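Local coordinates for protein transcriptional regulator (LacI family) (Clostridium acetobutylicum ATCC 824, PDB 3G85) that probably regulates transcription by binding DNA, as a LacI-family factor with a periplasmic binding protein-like domain, at residues P189-A200 with D216-N226. Residues are numbered along the deposited sequence; the frame is centred on the assembly and turned at random.
Sequences PKALFCNSDSIA and DDIEIVAIGMN
E219 N, V221 N and I223 N give hydrogen bonds to K190 O, L192 O and C194 O; L192 N and C194 N give to E219 O and V221 O. These five backbone bonds join strands 191-194 and 219-224, which run parallel. At the start, K190 NZ bonds weakly to D216 O (3.2 Å).

Beyond the strands, D197 OD1 accepts two backbone N-H groups, from M225 N (2.9 Å) and N226 N (3.0 Å). Both arrive from the same face of the carboxylate, the second almost straight (172°). A chi1 of 59° puts D197 CG between the backbone N and the carbonyl carbon, which brings OD1 to the loop after strand 219-224. The side-chain amide of N226 is turned 80° from the D197 carboxylate plane. S196 is at the N-cap of helix 197-209. Its OG accepts from I199 N (3.1 Å) and also hydrogen-bonds N170 OD1.

Apolar contacts lie on both faces. The F193 ring crosses I223 obliquely, CZ to CG1 3.7 Å, and stacks with F149. L192, C194, I220 and A222 line the other face. L192 and I220 lie side by side there, and A200 CB of the helix meets A222 CB at 3.7 Å.

This is a beta-alpha-beta unit in one of the two lobes of the periplasmic binding protein-like fold.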
loop_
_atom_site.group_PDB
_atom_site.type_symbol
_atom_site.label_atom_id
_atom_site.label_comp_id
_atom_site.label_asym_id
_atom_site.label_seq_id
_atom_site.Cartn_x
_atom_site.Cartn_y
_atom_site.Cartn_z
ATOM N N PRO A 189 17.845 5.069 17.258
ATOM C CA PRO A 189 17.667 3.636 17.479
ATOM C C PRO A 189 18.348 2.784 16.409
ATOM O O PRO A 189 18.757 3.293 15.361
ATOM C CB PRO A 189 16.139 3.438 17.401
ATOM C CG PRO A 189 15.565 4.759 17.715
ATOM C CD PRO A 189 16.551 5.765 17.119
ATOM N N LYS A 190 18.449 1.492 16.675
ATOM C CA LYS A 190 19.117 0.583 15.768
ATOM C C LYS A 190 18.153 -0.159 14.815
ATOM O O LYS A 190 18.593 -0.909 13.947
ATOM C CB LYS A 190 19.947 -0.423 16.555
ATOM C CG LYS A 190 21.211 0.179 17.235
ATOM C CD LYS A 190 22.089 -0.923 17.789
ATOM C CE LYS A 190 23.028 -1.482 16.711
ATOM N NZ LYS A 190 22.992 -2.973 16.687
ATOM N N ALA A 191 16.857 0.041 15.010
ATOM C CA ALA A 191 15.832 -0.515 14.134
ATOM C C ALA A 191 15.075 0.643 13.528
ATOM O O ALA A 191 14.819 1.659 14.200
ATOM C CB ALA A 191 14.890 -1.409 14.916
ATOM N N LEU A 192 14.724 0.507 12.249
ATOM C CA LEU A 192 13.989 1.547 11.562
ATOM C C LEU A 192 12.885 0.948 10.700
ATOM O O LEU A 192 13.154 0.119 9.853
ATOM C CB LEU A 192 14.952 2.391 10.695
ATOM C CG LEU A 192 14.267 3.467 9.829
ATOM C CD1 LEU A 192 13.659 4.592 10.684
ATOM C CD2 LEU A 192 15.262 4.034 8.819
ATOM N N PHE A 193 11.655 1.380 10.942
ATOM C CA PHE A 193 10.517 1.055 10.098
ATOM C C PHE A 193 10.227 2.208 9.128
ATOM O O PHE A 193 10.069 3.356 9.547
ATOM C CB PHE A 193 9.307 0.799 10.989
ATOM C CG PHE A 193 8.017 0.564 10.246
ATOM C CD1 PHE A 193 7.833 -0.612 9.493
ATOM C CD2 PHE A 193 6.980 1.476 10.354
ATOM C CE1 PHE A 193 6.623 -0.865 8.859
ATOM C CE2 PHE A 193 5.733 1.232 9.695
ATOM C CZ PHE A 193 5.581 0.062 8.946
ATOM N N CYS A 194 10.143 1.905 7.836
ATOM C CA CYS A 194 9.715 2.929 6.857
ATOM C C CYS A 194 8.397 2.483 6.262
ATOM O O CYS A 194 8.288 1.348 5.817
ATOM C CB CYS A 194 10.738 3.095 5.735
ATOM S SG CYS A 194 12.387 3.629 6.283
ATOM N N ASN A 195 7.404 3.348 6.247
ATOM C CA ASN A 195 6.095 2.887 5.765
ATOM C C ASN A 195 5.964 3.007 4.241
ATOM O O ASN A 195 4.861 2.867 3.696
ATOM C CB ASN A 195 4.909 3.524 6.546
ATOM C CG ASN A 195 4.639 4.982 6.173
ATOM O OD1 ASN A 195 5.462 5.645 5.558
ATOM N ND2 ASN A 195 3.455 5.490 6.555
ATOM N N SER A 196 7.081 3.272 3.561
ATOM C CA SER A 196 7.121 3.070 2.098
ATOM C C SER A 196 8.533 2.662 1.691
ATOM O O SER A 196 9.533 3.046 2.342
ATOM C CB SER A 196 6.631 4.309 1.317
ATOM O OG SER A 196 7.691 5.158 0.934
ATOM N N ASP A 197 8.622 1.869 0.628
ATOM C CA ASP A 197 9.932 1.481 0.100
ATOM C C ASP A 197 10.669 2.658 -0.526
ATOM O O ASP A 197 11.897 2.686 -0.451
ATOM C CB ASP A 197 9.826 0.356 -0.927
ATOM C CG ASP A 197 8.955 0.755 -2.106
ATOM O OD1 ASP A 197 7.749 0.977 -1.878
ATOM O OD2 ASP A 197 9.497 0.931 -3.233
ATOM N N SER A 198 9.968 3.649 -1.080
ATOM C CA SER A 198 10.655 4.819 -1.656
ATOM C C SER A 198 11.393 5.563 -0.547
ATOM O O SER A 198 12.512 6.029 -0.722
ATOM C CB SER A 198 9.666 5.792 -2.322
ATOM O OG SER A 198 9.168 5.209 -3.508
ATOM N N ILE A 199 10.739 5.666 0.605
ATOM C CA ILE A 199 11.346 6.297 1.757
ATOM C C ILE A 199 12.603 5.524 2.132
ATOM O O ILE A 199 13.672 6.113 2.364
ATOM C CB ILE A 199 10.323 6.399 2.916
ATOM C CG1 ILE A 199 9.324 7.546 2.643
ATOM C CG2 ILE A 199 11.041 6.547 4.270
ATOM C CD1 ILE A 199 8.219 7.604 3.639
ATOM N N ALA A 200 12.494 4.203 2.194
ATOM C CA ALA A 200 13.646 3.359 2.569
ATOM C C ALA A 200 14.821 3.496 1.603
ATOM O O ALA A 200 15.988 3.526 2.017
ATOM C CB ALA A 200 13.205 1.891 2.666
ATOM N N ASP A 216 24.103 -3.670 10.510
ATOM C CA ASP A 216 24.886 -3.660 11.767
ATOM C C ASP A 216 24.667 -2.464 12.687
ATOM O O ASP A 216 24.488 -2.638 13.893
ATOM C CB ASP A 216 26.382 -3.858 11.493
ATOM C CG ASP A 216 26.695 -5.218 10.892
ATOM O OD1 ASP A 216 25.994 -6.208 11.194
ATOM O OD2 ASP A 216 27.661 -5.305 10.103
ATOM N N ASP A 217 24.703 -1.256 12.134
ATOM C CA ASP A 217 24.362 -0.056 12.900
ATOM C C ASP A 217 22.864 0.240 12.895
ATOM O O ASP A 217 22.320 0.669 13.902
ATOM C CB ASP A 217 25.130 1.145 12.362
ATOM C CG ASP A 217 26.639 0.957 12.442
ATOM O OD1 ASP A 217 27.089 0.220 13.353
ATOM O OD2 ASP A 217 27.368 1.542 11.598
ATOM N N ILE A 218 22.209 0.030 11.750
ATOM C CA ILE A 218 20.756 0.252 11.603
ATOM C C ILE A 218 20.155 -0.845 10.735
ATOM O O ILE A 218 20.681 -1.140 9.648
ATOM C CB ILE A 218 20.413 1.640 10.973
ATOM C CG1 ILE A 218 20.878 2.774 11.887
ATOM C CG2 ILE A 218 18.883 1.780 10.722
ATOM C CD1 ILE A 218 20.550 4.150 11.389
ATOM N N GLU A 219 19.065 -1.452 11.205
ATOM C CA GLU A 219 18.350 -2.442 10.392
ATOM C C GLU A 219 17.004 -1.863 9.929
ATOM O O GLU A 219 16.302 -1.256 10.708
ATOM C CB GLU A 219 18.140 -3.736 11.159
ATOM C CG GLU A 219 17.810 -4.873 10.225
ATOM C CD GLU A 219 17.891 -6.246 10.861
ATOM O OE1 GLU A 219 18.615 -6.430 11.879
ATOM O OE2 GLU A 219 17.210 -7.149 10.331
ATOM N N ILE A 220 16.673 -2.035 8.652
ATOM C CA ILE A 220 15.467 -1.402 8.099
ATOM C C ILE A 220 14.456 -2.452 7.673
ATOM O O ILE A 220 14.824 -3.475 7.122
ATOM C CB ILE A 220 15.826 -0.537 6.852
ATOM C CG1 ILE A 220 16.863 0.516 7.245
ATOM C CG2 ILE A 220 14.530 0.091 6.239
ATOM C CD1 ILE A 220 17.585 1.235 6.056
ATOM N N VAL A 221 13.185 -2.184 7.912
ATOM C CA VAL A 221 12.096 -2.954 7.303
ATOM C C VAL A 221 11.185 -1.902 6.703
ATOM O O VAL A 221 10.916 -0.879 7.329
ATOM C CB VAL A 221 11.293 -3.803 8.296
ATOM C CG1 VAL A 221 10.069 -4.477 7.597
ATOM C CG2 VAL A 221 12.203 -4.890 8.885
ATOM N N ALA A 222 10.747 -2.127 5.474
ATOM C CA ALA A 222 9.897 -1.130 4.823
ATOM C C ALA A 222 8.646 -1.803 4.318
ATOM O O ALA A 222 8.654 -2.982 4.034
ATOM C CB ALA A 222 10.623 -0.504 3.669
ATOM N N ILE A 223 7.574 -1.031 4.178
ATOM C CA ILE A 223 6.352 -1.517 3.519
ATOM C C ILE A 223 6.560 -1.418 2.003
ATOM O O ILE A 223 6.921 -0.355 1.482
ATOM C CB ILE A 223 5.109 -0.700 3.936
ATOM C CG1 ILE A 223 4.850 -0.805 5.461
ATOM C CG2 ILE A 223 3.865 -1.101 3.085
ATOM C CD1 ILE A 223 4.477 -2.245 5.908
ATOM N N GLY A 224 6.350 -2.525 1.306
ATOM C CA GLY A 224 6.619 -2.561 -0.142
ATOM C C GLY A 224 5.427 -2.080 -0.932
ATOM O O GLY A 224 4.367 -2.714 -0.923
HETATM N N MSE A 225 5.573 -0.933 -1.588
HETATM C CA MSE A 225 4.449 -0.368 -2.345
HETATM C C MSE A 225 4.764 -0.355 -3.828
HETATM O O MSE A 225 3.880 -0.609 -4.650
HETATM C CB MSE A 225 4.130 1.057 -1.869
HETATM C CG MSE A 225 3.983 1.152 -0.369
HETATM SE SE MSE A 225 3.133 2.860 0.068
HETATM C CE MSE A 225 2.621 2.449 1.833
ATOM N N ASN A 226 6.008 0.004 -4.160
ATOM C CA ASN A 226 6.455 0.018 -5.552
ATOM C C ASN A 226 7.045 -1.336 -5.942
ATOM O O ASN A 226 7.147 -2.258 -5.122
ATOM C CB ASN A 226 7.470 1.154 -5.821
ATOM C CG ASN A 226 6.843 2.554 -5.682
ATOM O OD1 ASN A 226 5.745 2.809 -6.142
ATOM N ND2 ASN A 226 7.553 3.452 -5.023
#